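Local coordinates for antifreeze protein (Marinomonas primoryensis, PDB 3P4G) that binds to ice, as a hyperactive, calcium-dependent antifreeze protein built as a right-handed beta-helix, at residues Leu194-Asp200 with Asp213-Asp219; Ser253-Asp259 with Ala272-Asp278. All coordinates share one frame; numbering follows the deposited sequence.

Both contacts join turns of successive coils in a right-handed beta-helix. Coming from the N terminus, the chain leaves strand 192-194 through the turn 194-200, runs along strand 201-204, comes back through strand 211-213 and enters the turn 213-219, so contact 1 closes one coil of the solenoid. Contact 2 does the same further on: the turn 253-259 follows strand 251-253, and strand 270-272 leads into the turn 272-278. The two closures neither nest nor cross; they come in series, their centres about 14 Å apart on the same flank. The turn that holds G233, T235 and D238 lies between them, supplying ligands to the calcium ions beyond 213-219 and before 253-259, so both contacts belong to one calcium row.

Contact 1: residues Leu194-Asp200 with Asp213-Asp219; sequences LLDTGDD and DGGTGND. With CA (calcium ion), chain M; CA (calcium ion), chain L; CA (calcium ion), chain N.
D213 meets L194 and L195: its carbonyl O takes a nearly linear hydrogen bond from L195 N (2.8 Å, 179°), while its CB packs against L194 CD2. The D213 carboxylate swings back to its own backbone, OD1 accepting from G215 N in an Asx turn. G214 O then points into the gap between the coils and binds a calcium ion, as do D196 O and G198 O from the other turn. G215 brings its CA close to D196 O. T216 lies side by side with T197, its OG1 3.4 Å from T197 CB, and T216 O is another calcium ligand. At G217, CA sits 3.4 Å from G198 O, a CA-H...O contact. N218 N donates to D199 OD1 (2.8 Å) from above the carboxylate plane; the N218 amide finds its strongest partner in N237. D219 OD1 ligates the shared calcium and, through its anti lone pair, accepts from D200 N (2.8 Å). Its CG lies beside the backbone N, opposite the carbonyl carbon (chi1 -54°), setting the carboxylate between two ions with OD2 on the next, much as D200 bridges the shared ion and the preceding one. Six protein oxygens thus surround the ion, a site characteristic of the repeated calcium-binding turns of RTX-like parallel beta-helices.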
loop_
_atom_site.group_PDB
_atom_site.type_symbol
_atom_site.label_atom_id
_atom_site.label_comp_id
_atom_site.label_asym_id
_atom_site.label_seq_id
_atom_site.Cartn_x
_atom_site.Cartn_y
_atom_site.Cartn_z
ATOM N N LEU A 194 -2.094 -0.123 -6.387
ATOM C CA LEU A 194 -2.368 -1.192 -7.354
ATOM C C LEU A 194 -2.104 -2.493 -6.634
ATOM O O LEU A 194 -0.957 -2.775 -6.258
ATOM C CB LEU A 194 -1.415 -0.991 -8.572
ATOM C CG LEU A 194 -1.390 0.449 -9.102
ATOM C CD1 LEU A 194 -0.337 0.583 -10.283
ATOM C CD2 LEU A 194 -2.784 0.857 -9.568
ATOM N N LEU A 195 -3.165 -3.267 -6.396
ATOM C CA LEU A 195 -3.066 -4.515 -5.595
ATOM C C LEU A 195 -2.593 -5.682 -6.483
ATOM O O LEU A 195 -2.019 -6.687 -5.996
ATOM C CB LEU A 195 -4.398 -4.794 -4.847
ATOM C CG LEU A 195 -4.908 -3.641 -4.009
ATOM C CD1 LEU A 195 -6.337 -3.993 -3.492
ATOM C CD2 LEU A 195 -3.985 -3.340 -2.805
ATOM N N ASP A 196 -2.801 -5.506 -7.787
ATOM C CA ASP A 196 -2.327 -6.424 -8.841
ATOM C C ASP A 196 -2.953 -7.849 -8.726
ATOM O O ASP A 196 -4.031 -8.022 -8.135
ATOM C CB ASP A 196 -0.799 -6.437 -8.824
ATOM C CG ASP A 196 -0.193 -6.683 -10.228
ATOM O OD1 ASP A 196 0.884 -6.186 -10.528
ATOM O OD2 ASP A 196 -0.840 -7.328 -11.056
ATOM N N THR A 197 -2.286 -8.864 -9.252
ATOM C CA THR A 197 -2.843 -10.238 -9.175
ATOM C C THR A 197 -2.948 -10.712 -7.711
ATOM O O THR A 197 -2.302 -10.161 -6.791
ATOM C CB THR A 197 -2.080 -11.256 -10.046
ATOM O OG1 THR A 197 -0.878 -11.675 -9.388
ATOM C CG2 THR A 197 -1.750 -10.684 -11.461
ATOM N N GLY A 198 -3.746 -11.747 -7.484
ATOM C CA GLY A 198 -3.998 -12.213 -6.120
ATOM C C GLY A 198 -5.306 -11.673 -5.560
ATOM O O GLY A 198 -5.976 -10.751 -6.120
ATOM N N ASP A 199 -5.571 -12.270 -4.361
ATOM C CA ASP A 199 -6.847 -11.931 -3.669
ATOM C C ASP A 199 -6.468 -10.912 -2.625
ATOM O O ASP A 199 -5.913 -11.259 -1.571
ATOM C CB ASP A 199 -7.508 -13.163 -3.046
ATOM C CG ASP A 199 -8.084 -14.103 -4.085
ATOM O OD1 ASP A 199 -8.229 -13.685 -5.252
ATOM O OD2 ASP A 199 -8.419 -15.279 -3.827
ATOM N N ASP A 200 -6.581 -9.585 -2.964
ATOM C CA ASP A 200 -6.008 -8.516 -2.134
ATOM C C ASP A 200 -7.017 -7.747 -1.304
ATOM O O ASP A 200 -8.185 -7.671 -1.707
ATOM C CB ASP A 200 -5.299 -7.533 -3.037
ATOM C CG ASP A 200 -4.237 -8.224 -3.957
ATOM O OD1 ASP A 200 -3.140 -8.620 -3.513
ATOM O OD2 ASP A 200 -4.505 -8.331 -5.143
ATOM N N ASP A 213 -6.614 0.101 -7.792
ATOM C CA ASP A 213 -6.918 -0.963 -8.737
ATOM C C ASP A 213 -6.759 -2.272 -7.967
ATOM O O ASP A 213 -5.669 -2.559 -7.433
ATOM C CB ASP A 213 -5.922 -0.916 -9.905
ATOM C CG ASP A 213 -6.372 -1.743 -11.098
ATOM O OD1 ASP A 213 -7.005 -2.798 -10.918
ATOM O OD2 ASP A 213 -6.221 -1.245 -12.253
ATOM N N GLY A 214 -7.828 -3.053 -7.930
ATOM C CA GLY A 214 -7.825 -4.377 -7.235
ATOM C C GLY A 214 -7.017 -5.390 -8.046
ATOM O O GLY A 214 -6.437 -6.374 -7.497
ATOM N N GLY A 215 -6.972 -5.179 -9.371
ATOM C CA GLY A 215 -6.311 -6.097 -10.293
ATOM C C GLY A 215 -7.095 -7.396 -10.411
ATOM O O GLY A 215 -8.288 -7.464 -10.077
ATOM N N THR A 216 -6.473 -8.401 -10.994
ATOM C CA THR A 216 -7.158 -9.704 -11.088
ATOM C C THR A 216 -7.321 -10.267 -9.687
ATOM O O THR A 216 -6.807 -9.695 -8.725
ATOM C CB THR A 216 -6.430 -10.726 -11.968
ATOM O OG1 THR A 216 -5.197 -11.080 -11.324
ATOM C CG2 THR A 216 -6.187 -10.078 -13.404
ATOM N N GLY A 217 -8.062 -11.354 -9.575
ATOM C CA GLY A 217 -8.350 -11.968 -8.254
ATOM C C GLY A 217 -9.582 -11.329 -7.608
ATOM O O GLY A 217 -10.157 -10.361 -8.132
ATOM N N ASN A 218 -9.985 -11.878 -6.473
ATOM C CA ASN A 218 -11.219 -11.447 -5.752
ATOM C C ASN A 218 -10.785 -10.552 -4.626
ATOM O O ASN A 218 -10.294 -11.029 -3.573
ATOM C CB ASN A 218 -11.885 -12.693 -5.163
ATOM C CG ASN A 218 -12.192 -13.735 -6.209
ATOM O OD1 ASN A 218 -12.514 -13.426 -7.342
ATOM N ND2 ASN A 218 -12.102 -14.981 -5.815
ATOM N N ASP A 219 -10.938 -9.253 -4.852
ATOM C CA ASP A 219 -10.408 -8.252 -3.925
ATOM C C ASP A 219 -11.462 -7.549 -3.087
ATOM O O ASP A 219 -12.634 -7.447 -3.500
ATOM C CB ASP A 219 -9.714 -7.189 -4.773
ATOM C CG ASP A 219 -8.678 -7.804 -5.716
ATOM O OD1 ASP A 219 -7.655 -8.342 -5.240
ATOM O OD2 ASP A 219 -8.865 -7.701 -6.918
HETATM CA CA CA M . -6.032 -8.536 -6.905
HETATM CA CA CA L . -1.550 -8.828 -5.128
HETATM CA CA CA N . -10.306 -8.046 -8.808
HETATM O O HOH W 1 -3.824 -7.503 -11.903
HETATM O O HOH W 2 -3.558 -3.600 -9.818
HETATM O O HOH W 3 -5.247 -13.226 -9.377
HETATM O O HOH W 4 -10.889 -15.544 -3.144
#

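Contact 2: residues Ser253-Asp259 with Ala272-Asp278; sequences SLGTGDD and AGNEGDD. With CA (calcium ion), chain P; CA (calcium ion), chain O; CA (calcium ion), chain Q.
N274 bends back over the preceding coil and puts its side-chain carbonyl where it can accept a hydrogen bond from the backbone: OD1 takes the N-H of G255 on a lone pair in the carbonyl plane (2.9 Å). CG stands anti to the carbonyl carbon (chi1 -61°), which carries the amide over G255. Beside it, L254 N donates to A272 O (2.9 Å), and L254 CG rests on the same oxygen. E275 stands in register with T256. Its chain is bent at chi2, so that OE1 comes 3.5 Å from T256 CG2, the two side chains crossing. Between the turns sits one calcium ion of the row that runs along this beta-helix, held by G255 O, G257 O, D259 OD2, G273 O, E275 O and D278 OD1. D259 also grips the preceding ion with both oxygens, OD1 at 2.3 Å and OD2 at 2.8 Å. D278 OD1 accepts from D259 N (2.9 Å), on the anti side but 27° out of the carboxylate plane. D258 OD1 receives D277 N from above its plane; the two carboxylates stand nearly perpendicular, and the D277 carboxylate has its strongest polar partner in H305. D278 OD2 binds the next calcium, where E304 and two waters join N274 O and G276 O in place of a further turn of the same kind.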
loop_
_atom_site.group_PDB
_atom_site.type_symbol
_atom_site.label_atom_id
_atom_site.label_comp_id
_atom_site.label_asym_id
_atom_site.label_seq_id
_atom_site.Cartn_x
_atom_site.Cartn_y
_atom_site.Cartn_z
ATOM N N SER A 253 -15.475 1.372 -11.242
ATOM C CA SER A 253 -15.759 0.304 -12.179
ATOM C C SER A 253 -15.374 -1.038 -11.544
ATOM O O SER A 253 -14.239 -1.200 -11.051
ATOM C CB SER A 253 -14.992 0.578 -13.449
ATOM O OG SER A 253 -15.556 1.718 -14.071
ATOM N N LEU A 254 -16.310 -1.984 -11.552
ATOM C CA LEU A 254 -16.102 -3.218 -10.799
ATOM C C LEU A 254 -15.425 -4.316 -11.603
ATOM O O LEU A 254 -14.919 -5.293 -11.017
ATOM C CB LEU A 254 -17.416 -3.720 -10.197
ATOM C CG LEU A 254 -18.054 -2.706 -9.230
ATOM C CD1 LEU A 254 -19.352 -3.249 -8.536
ATOM C CD2 LEU A 254 -17.067 -2.176 -8.169
ATOM N N GLY A 255 -15.381 -4.125 -12.918
ATOM C CA GLY A 255 -14.678 -5.034 -13.755
ATOM C C GLY A 255 -15.515 -6.286 -14.080
ATOM O O GLY A 255 -16.680 -6.409 -13.726
ATOM N N THR A 256 -14.944 -7.175 -14.863
ATOM C CA THR A 256 -15.598 -8.456 -15.077
ATOM C C THR A 256 -15.684 -9.152 -13.692
ATOM O O THR A 256 -15.037 -8.733 -12.727
ATOM C CB THR A 256 -14.850 -9.380 -16.051
ATOM O OG1 THR A 256 -13.623 -9.838 -15.466
ATOM C CG2 THR A 256 -14.554 -8.669 -17.387
ATOM N N GLY A 257 -16.448 -10.234 -13.661
ATOM C CA GLY A 257 -16.748 -10.970 -12.433
ATOM C C GLY A 257 -18.023 -10.456 -11.789
ATOM O O GLY A 257 -18.574 -9.426 -12.187
ATOM N N ASP A 258 -18.393 -11.086 -10.734
ATOM C CA ASP A 258 -19.694 -10.949 -10.084
ATOM C C ASP A 258 -19.524 -9.993 -8.927
ATOM O O ASP A 258 -18.857 -10.344 -7.916
ATOM C CB ASP A 258 -20.227 -12.302 -9.608
ATOM C CG ASP A 258 -20.657 -13.195 -10.756
ATOM O OD1 ASP A 258 -20.813 -12.682 -11.884
ATOM O OD2 ASP A 258 -20.862 -14.421 -10.624
ATOM N N ASP A 259 -19.619 -8.638 -8.992
ATOM C CA ASP A 259 -19.082 -7.695 -8.008
ATOM C C ASP A 259 -20.140 -7.056 -7.142
ATOM O O ASP A 259 -21.317 -7.007 -7.524
ATOM C CB ASP A 259 -18.322 -6.601 -8.769
ATOM C CG ASP A 259 -17.211 -7.190 -9.613
ATOM O OD1 ASP A 259 -16.231 -7.685 -9.037
ATOM O OD2 ASP A 259 -17.320 -7.176 -10.846
ATOM N N ALA A 272 -20.073 1.505 -12.387
ATOM C CA ALA A 272 -20.329 0.411 -13.361
ATOM C C ALA A 272 -20.061 -0.939 -12.775
ATOM O O ALA A 272 -19.004 -1.187 -12.178
ATOM C CB ALA A 272 -19.495 0.610 -14.643
ATOM N N GLY A 273 -21.024 -1.832 -12.938
ATOM C CA GLY A 273 -20.822 -3.248 -12.573
ATOM C C GLY A 273 -19.920 -3.952 -13.602
ATOM O O GLY A 273 -19.197 -4.927 -13.238
ATOM N N ASN A 274 -19.968 -3.430 -14.850
ATOM C CA ASN A 274 -19.330 -4.035 -16.025
ATOM C C ASN A 274 -19.882 -5.461 -16.199
ATOM O O ASN A 274 -21.005 -5.744 -15.738
ATOM C CB ASN A 274 -17.787 -4.014 -15.869
ATOM C CG ASN A 274 -17.244 -2.588 -15.742
ATOM O OD1 ASN A 274 -16.550 -2.302 -14.803
ATOM N ND2 ASN A 274 -17.582 -1.693 -16.700
ATOM N N GLU A 275 -19.139 -6.338 -16.869
ATOM C CA GLU A 275 -19.656 -7.695 -17.128
ATOM C C GLU A 275 -19.854 -8.397 -15.797
ATOM O O GLU A 275 -19.128 -8.116 -14.863
ATOM C CB GLU A 275 -18.658 -8.519 -17.969
ATOM C CG GLU A 275 -18.391 -7.933 -19.371
ATOM C CD GLU A 275 -17.288 -6.818 -19.451
ATOM O OE1 GLU A 275 -16.836 -6.194 -18.449
ATOM O OE2 GLU A 275 -16.872 -6.548 -20.599
ATOM N N GLY A 276 -20.780 -9.344 -15.774
ATOM C CA GLY A 276 -20.979 -10.208 -14.594
ATOM C C GLY A 276 -22.253 -9.792 -13.890
ATOM O O GLY A 276 -22.992 -8.853 -14.319
ATOM N N ASP A 277 -22.503 -10.463 -12.770
ATOM C CA ASP A 277 -23.743 -10.326 -11.994
ATOM C C ASP A 277 -23.433 -9.407 -10.839
ATOM O O ASP A 277 -22.777 -9.799 -9.868
ATOM C CB ASP A 277 -24.146 -11.708 -11.494
ATOM C CG ASP A 277 -25.511 -11.721 -10.885
ATOM O OD1 ASP A 277 -26.422 -11.143 -11.515
ATOM O OD2 ASP A 277 -25.674 -12.337 -9.803
ATOM N N ASP A 278 -23.808 -8.142 -11.008
ATOM C CA ASP A 278 -23.325 -7.080 -10.127
ATOM C C ASP A 278 -24.453 -6.488 -9.265
ATOM O O ASP A 278 -25.604 -6.273 -9.737
ATOM C CB ASP A 278 -22.644 -6.014 -10.968
ATOM C CG ASP A 278 -21.473 -6.584 -11.777
ATOM O OD1 ASP A 278 -20.452 -7.007 -11.178
ATOM O OD2 ASP A 278 -21.595 -6.641 -13.015
HETATM CA CA CA P . -18.738 -7.123 -12.752
HETATM CA CA CA O . -14.588 -7.618 -10.698
HETATM CA CA CA Q . -23.046 -6.578 -14.865
HETATM O O HOH W 5 -16.608 1.044 -16.435
HETATM O O HOH W 6 -23.190 -9.509 -7.235
HETATM O O HOH W 7 -23.413 -4.210 -14.723
HETATM O O HOH W 8 -23.170 -7.139 -17.274
#